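L-asparagine oxygenase (Streptomyces coelicolor, PDB 2OG5) catalyses the iron(II)- and 2-oxoglutarate-dependent 3-hydroxylation of L-asparagine to (2S,3S)-3-hydroxyasparagine, a building block of the calcium-dependent antibiotic. Local coordinates at residues Gly89-Ser94 / Val332-Arg337; His185-Asp190 / Leu336-Ala341. One frame throughout, in Å; residues are numbered along the deposited sequence.

Interaction 1: residues Gly89-Ser94 / Val332-Arg337; sequences GFRRDS and VLTDLR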
loop_
_atom_site.group_PDB
_atom_site.type_symbol
_atom_site.label_atom_id
_atom_site.label_comp_id
_atom_site.label_asym_id
_atom_site.label_seq_id
_atom_site.Cartn_x
_atom_site.Cartn_y
_atom_site.Cartn_z
ATOM N N GLY A 89 -10.238 0.894 14.767
ATOM C CA GLY A 89 -10.601 -0.504 14.903
ATOM C C GLY A 89 -9.784 -1.380 13.968
ATOM O O GLY A 89 -9.339 -2.458 14.349
ATOM N N PHE A 90 -9.595 -0.920 12.741
ATOM C CA PHE A 90 -8.795 -1.630 11.754
ATOM C C PHE A 90 -7.323 -1.730 12.172
ATOM O O PHE A 90 -6.679 -2.766 11.984
ATOM C CB PHE A 90 -8.910 -0.922 10.400
ATOM C CG PHE A 90 -8.085 -1.551 9.327
ATOM C CD1 PHE A 90 -8.451 -2.765 8.779
ATOM C CD2 PHE A 90 -6.927 -0.948 8.882
ATOM C CE1 PHE A 90 -7.676 -3.355 7.799
ATOM C CE2 PHE A 90 -6.142 -1.554 7.906
ATOM C CZ PHE A 90 -6.533 -2.747 7.367
ATOM N N ARG A 91 -6.794 -0.654 12.750
ATOM C CA ARG A 91 -5.404 -0.653 13.215
ATOM C C ARG A 91 -5.239 -1.685 14.326
ATOM O O ARG A 91 -4.216 -2.356 14.415
ATOM C CB ARG A 91 -5.005 0.728 13.718
ATOM C CG ARG A 91 -3.514 0.882 14.022
ATOM C CD ARG A 91 -3.255 2.184 14.765
ATOM N NE ARG A 91 -1.827 2.499 14.841
ATOM C CZ ARG A 91 -0.982 2.049 15.770
ATOM N NH1 ARG A 91 -1.371 1.252 16.754
ATOM N NH2 ARG A 91 0.291 2.408 15.705
ATOM N N ARG A 92 -6.250 -1.815 15.170
ATOM C CA ARG A 92 -6.203 -2.772 16.283
ATOM C C ARG A 92 -6.344 -4.218 15.808
ATOM O O ARG A 92 -5.706 -5.118 16.356
ATOM C CB ARG A 92 -7.286 -2.438 17.306
ATOM C CG ARG A 92 -7.402 -3.402 18.488
ATOM C CD ARG A 92 -6.114 -3.525 19.242
ATOM N NE ARG A 92 -6.216 -4.482 20.347
ATOM C CZ ARG A 92 -5.888 -5.764 20.241
ATOM N NH1 ARG A 92 -5.471 -6.263 19.083
ATOM N NH2 ARG A 92 -5.982 -6.556 21.296
ATOM N N ASP A 93 -7.198 -4.429 14.810
ATOM C CA ASP A 93 -7.450 -5.756 14.256
ATOM C C ASP A 93 -7.866 -5.600 12.793
ATOM O O ASP A 93 -8.948 -5.105 12.502
ATOM C CB ASP A 93 -8.552 -6.439 15.066
ATOM C CG ASP A 93 -8.856 -7.849 14.597
ATOM O OD1 ASP A 93 -8.372 -8.275 13.523
ATOM O OD2 ASP A 93 -9.594 -8.549 15.330
ATOM N N SER A 94 -6.986 -6.003 11.879
ATOM C CA SER A 94 -7.249 -5.826 10.452
ATOM C C SER A 94 -8.125 -6.939 9.861
ATOM O O SER A 94 -8.422 -6.935 8.668
ATOM C CB SER A 94 -5.937 -5.667 9.686
ATOM O OG SER A 94 -5.073 -6.755 9.925
ATOM N N VAL A 332 2.338 3.743 5.335
ATOM C CA VAL A 332 2.215 4.101 6.742
ATOM C C VAL A 332 3.140 3.258 7.601
ATOM O O VAL A 332 3.207 2.036 7.440
ATOM C CB VAL A 332 0.783 3.885 7.230
ATOM C CG1 VAL A 332 0.623 4.353 8.672
ATOM C CG2 VAL A 332 -0.196 4.617 6.308
ATOM N N LEU A 333 3.843 3.938 8.505
ATOM C CA LEU A 333 4.637 3.322 9.543
ATOM C C LEU A 333 3.888 3.489 10.865
ATOM O O LEU A 333 3.556 4.601 11.272
ATOM C CB LEU A 333 6.037 3.949 9.601
ATOM C CG LEU A 333 6.862 3.721 8.325
ATOM C CD1 LEU A 333 8.116 4.624 8.297
ATOM C CD2 LEU A 333 7.254 2.265 8.166
ATOM N N THR A 334 3.584 2.363 11.506
ATOM C CA THR A 334 2.832 2.387 12.757
ATOM C C THR A 334 3.632 2.943 13.926
ATOM O O THR A 334 3.041 3.472 14.855
ATOM C CB THR A 334 2.328 0.994 13.114
ATOM O OG1 THR A 334 3.366 0.033 12.877
ATOM C CG2 THR A 334 1.115 0.660 12.258
ATOM N N ASP A 335 4.959 2.851 13.863
ATOM C CA ASP A 335 5.824 3.421 14.891
ATOM C C ASP A 335 7.038 4.056 14.214
ATOM O O ASP A 335 8.093 3.437 14.083
ATOM C CB ASP A 335 6.251 2.356 15.901
ATOM C CG ASP A 335 6.979 2.941 17.108
ATOM O OD1 ASP A 335 7.177 4.172 17.185
ATOM O OD2 ASP A 335 7.365 2.150 17.988
ATOM N N LEU A 336 6.865 5.301 13.782
ATOM C CA LEU A 336 7.911 6.009 13.045
ATOM C C LEU A 336 9.220 6.051 13.818
ATOM O O LEU A 336 10.303 6.021 13.229
ATOM C CB LEU A 336 7.437 7.431 12.750
ATOM C CG LEU A 336 8.320 8.297 11.853
ATOM C CD1 LEU A 336 8.367 7.732 10.449
ATOM C CD2 LEU A 336 7.818 9.742 11.862
ATOM N N ARG A 337 9.143 6.080 15.139
ATOM C CA ARG A 337 10.358 6.187 15.950
ATOM C C ARG A 337 11.378 5.089 15.666
ATOM O O ARG A 337 12.597 5.313 15.737
ATOM C CB ARG A 337 10.012 6.193 17.440
ATOM C CG ARG A 337 11.185 6.412 18.386
ATOM C CD ARG A 337 11.862 7.730 18.108
ATOM N NE ARG A 337 13.048 7.903 18.935
ATOM C CZ ARG A 337 13.909 8.902 18.764
ATOM N NH1 ARG A 337 13.666 9.846 17.864
ATOM N NH2 ARG A 337 14.986 8.981 19.529
#
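R91 in the last turn of helix 81-92 reaches T334, just past the end of strand 326-333, across a CA-to-CA separation of 8.8 Å. That gap is spanned mainly by the arginine side chain. From CB, which leans toward the strand end, CG lies anti to the backbone N (chi1 -171°), and the chain stays extended through CG and CD to NE. Its aliphatic part approaches T334 only distantly: CG of R91 is still 4.9 Å from CG2 of T334. NE turns to another partner, donating a hydrogen bond to the carbonyl oxygen of L140, so NE is held by the last residue of helix 128-140. Beyond it, the NH2 branch does the touching. NH2 of R91 stands 3.1 Å from O of T334, which lies at the edge of the guanidinium, near its plane. The same nitrogen also passes 3.6 Å from CB of T334, with the threonine methyl CG2 next at 4.0 Å. The threonine rotamer places CG2 beside its own backbone N, on the helix side, and NH2 comes to this CB and CG2 side of the residue. With 95 Å² buried in total, this is a small surface contact. It joins the C-terminal end of helix 81-92 to the exit of strand 326-333, beside the end of helix 128-140, with T334 also resting on F191 of the adjacent antiparallel strand 191-196.

Interaction 2: residues His185-Asp190 / Leu336-Ala341; sequences HEHRPD and LRRSRA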
loop_
_atom_site.group_PDB
_atom_site.type_symbol
_atom_site.label_atom_id
_atom_site.label_comp_id
_atom_site.label_asym_id
_atom_site.label_seq_id
_atom_site.Cartn_x
_atom_site.Cartn_y
_atom_site.Cartn_z
ATOM N N HIS A 185 12.900 -5.125 3.313
ATOM C CA HIS A 185 13.319 -4.017 4.182
ATOM C C HIS A 185 12.844 -4.195 5.623
ATOM O O HIS A 185 11.680 -4.519 5.868
ATOM C CB HIS A 185 12.788 -2.712 3.595
ATOM C CG HIS A 185 13.510 -1.487 4.059
ATOM N ND1 HIS A 185 13.479 -1.052 5.366
ATOM C CD2 HIS A 185 14.239 -0.573 3.375
ATOM C CE1 HIS A 185 14.183 0.062 5.475
ATOM N NE2 HIS A 185 14.649 0.379 4.279
ATOM N N GLU A 186 13.761 -3.975 6.563
ATOM C CA GLU A 186 13.472 -4.051 8.000
ATOM C C GLU A 186 12.322 -3.143 8.422
ATOM O O GLU A 186 11.558 -3.481 9.325
ATOM C CB GLU A 186 14.733 -3.685 8.797
ATOM C CG GLU A 186 14.559 -3.649 10.312
ATOM C CD GLU A 186 15.808 -3.195 11.064
ATOM O OE1 GLU A 186 16.837 -2.853 10.423
ATOM O OE2 GLU A 186 15.733 -3.160 12.314
ATOM N N HIS A 187 12.219 -1.982 7.781
ATOM C CA HIS A 187 11.183 -0.998 8.088
ATOM C C HIS A 187 10.224 -0.841 6.929
ATOM O O HIS A 187 9.766 0.258 6.626
ATOM C CB HIS A 187 11.825 0.340 8.452
ATOM C CG HIS A 187 12.665 0.265 9.680
ATOM N ND1 HIS A 187 12.144 -0.078 10.904
ATOM C CD2 HIS A 187 13.986 0.488 9.878
ATOM C CE1 HIS A 187 13.109 -0.080 11.805
ATOM N NE2 HIS A 187 14.238 0.258 11.208
ATOM N N ARG A 188 9.895 -1.963 6.303
ATOM C CA ARG A 188 8.901 -1.975 5.242
ATOM C C ARG A 188 7.566 -1.410 5.740
ATOM O O ARG A 188 7.293 -1.400 6.938
ATOM C CB ARG A 188 8.730 -3.391 4.713
ATOM C CG ARG A 188 8.189 -4.386 5.715
ATOM C CD ARG A 188 8.347 -5.796 5.169
ATOM N NE ARG A 188 8.102 -6.814 6.183
ATOM C CZ ARG A 188 8.989 -7.215 7.093
ATOM N NH1 ARG A 188 10.208 -6.695 7.148
ATOM N NH2 ARG A 188 8.657 -8.157 7.965
ATOM N N PRO A 189 6.731 -0.910 4.815
ATOM C CA PRO A 189 5.474 -0.324 5.256
ATOM C C PRO A 189 4.670 -1.257 6.146
ATOM O O PRO A 189 4.625 -2.466 5.900
ATOM C CB PRO A 189 4.745 -0.071 3.932
ATOM C CG PRO A 189 5.842 0.142 2.962
ATOM C CD PRO A 189 6.900 -0.826 3.357
ATOM N N ASP A 190 4.008 -0.697 7.150
ATOM C CA ASP A 190 3.052 -1.448 7.964
ATOM C C ASP A 190 1.692 -1.493 7.288
ATOM O O ASP A 190 1.049 -2.546 7.274
ATOM C CB ASP A 190 3.001 -0.853 9.356
ATOM C CG ASP A 190 4.350 -0.950 10.048
ATOM O OD1 ASP A 190 4.822 -2.082 10.275
ATOM O OD2 ASP A 190 4.980 0.100 10.307
ATOM N N LEU A 336 6.865 5.301 13.782
ATOM C CA LEU A 336 7.911 6.009 13.045
ATOM C C LEU A 336 9.220 6.051 13.818
ATOM O O LEU A 336 10.303 6.021 13.229
ATOM C CB LEU A 336 7.437 7.431 12.750
ATOM C CG LEU A 336 8.320 8.297 11.853
ATOM C CD1 LEU A 336 8.367 7.732 10.449
ATOM C CD2 LEU A 336 7.818 9.742 11.862
ATOM N N ARG A 337 9.143 6.080 15.139
ATOM C CA ARG A 337 10.358 6.187 15.950
ATOM C C ARG A 337 11.378 5.089 15.666
ATOM O O ARG A 337 12.597 5.313 15.737
ATOM C CB ARG A 337 10.012 6.193 17.440
ATOM C CG ARG A 337 11.185 6.412 18.386
ATOM C CD ARG A 337 11.862 7.730 18.108
ATOM N NE ARG A 337 13.048 7.903 18.935
ATOM C CZ ARG A 337 13.909 8.902 18.764
ATOM N NH1 ARG A 337 13.666 9.846 17.864
ATOM N NH2 ARG A 337 14.986 8.981 19.529
ATOM N N ARG A 338 10.895 3.897 15.342
ATOM C CA ARG A 338 11.782 2.750 15.184
ATOM C C ARG A 338 12.805 2.902 14.058
ATOM O O ARG A 338 13.840 2.249 14.100
ATOM C CB ARG A 338 10.967 1.477 14.944
ATOM C CG ARG A 338 10.095 1.062 16.097
ATOM C CD ARG A 338 9.414 -0.258 15.824
ATOM N NE ARG A 338 10.406 -1.286 15.546
ATOM C CZ ARG A 338 10.463 -2.030 14.440
ATOM N NH1 ARG A 338 9.552 -1.924 13.477
ATOM N NH2 ARG A 338 11.448 -2.918 14.310
ATOM N N SER A 339 12.503 3.740 13.069
ATOM C CA SER A 339 13.360 3.943 11.905
ATOM C C SER A 339 14.178 5.229 11.977
ATOM O O SER A 339 14.761 5.647 10.974
ATOM C CB SER A 339 12.512 3.945 10.626
ATOM O OG SER A 339 11.490 4.929 10.671
ATOM N N ARG A 340 14.269 5.840 13.151
ATOM C CA ARG A 340 14.974 7.126 13.290
ATOM C C ARG A 340 16.403 7.104 12.724
ATOM O O ARG A 340 16.834 8.078 12.130
ATOM C CB ARG A 340 14.988 7.578 14.757
ATOM C CG ARG A 340 15.707 8.908 15.025
ATOM C CD ARG A 340 15.076 10.080 14.329
ATOM N NE ARG A 340 15.826 11.318 14.567
ATOM C CZ ARG A 340 16.901 11.707 13.889
ATOM N NH1 ARG A 340 17.386 10.984 12.896
ATOM N NH2 ARG A 340 17.497 12.849 14.208
ATOM N N ALA A 341 17.115 5.999 12.910
ATOM C CA ALA A 341 18.483 5.864 12.401
ATOM C C ALA A 341 18.570 5.981 10.878
ATOM O O ALA A 341 19.639 6.286 10.339
ATOM C CB ALA A 341 19.088 4.539 12.871
HETATM O O HOH W 1 8.729 -3.302 10.470
#
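The imidazole of H187 lies flat against S339, whose CB sits 3.8 Å from the ring centroid and only 12° off the ring normal, a CH-pi contact over the face. CG of E186 covers the opposite face at 4.0 Å, so the ring is clamped between its own chain neighbour and the 3-10 segment. H187 has CG beside its backbone N and anti to the carbonyl carbon, which swings the ring toward S339; it also packs on M342 and L350 of the C-terminal region. The CE1 corner of H187 comes to 3.4 Å from O of R338. R338 also sets CG beside its N, but then bends at chi3 (57°), bringing the guanidinium over to the ND1/CE1 side of the histidine. Its NH1 thereby stands 4.1 Å from ND1 of H187, which approaches over one guanidinium face; the two planes are steeply inclined, 61° apart, so they do not stack in parallel. In the guanidinium plane, water 1 accepts a weak bond from NH1 of R338 at 3.4 Å and donates to O of E186 at 3.1 Å, a bridge between the two segments. Meanwhile the loop is braced from within: N of H187 bonds ND1 of H185 at 2.9 Å, in the plane of that ring, and O of H185 receives both N and NH1 of R188 from opposite faces of its carbonyl plane. S339 OG is engaged by R343 NE. The bond from R188 N closes a type I beta turn, H185 to R188. This turn follows H179 and E181 and leads into strand 191-196 of the iron(II)/2-oxoglutarate oxygenase jelly roll, whose His-x-Glu...His metal triad is H179, E181 and H311.

In the fold
Interactions 1 and 2 share L336 and R337, and their centres lie 12 Å apart. D190 ties them together: its N is 2.9 Å from O of V332, and its OD2 is 2.9 Å from N of T334, both probable hydrogen bonds. L333 adds packing, its CD2 lying 3.6 Å from O of H187. The chain leaving strand 326-333 is thus paired with D190 from V332 on, meets R91 of helix 81-92 at T334, and reaches H187 through R338 and S339. Interaction 1 is remote from the metal site, where sodium occupies the iron site of H179, E181 and H311. Interaction 2 is nearer to the substrate pocket: the side chain of H187 is about 9 Å from that of the asparagine-binding residue N182.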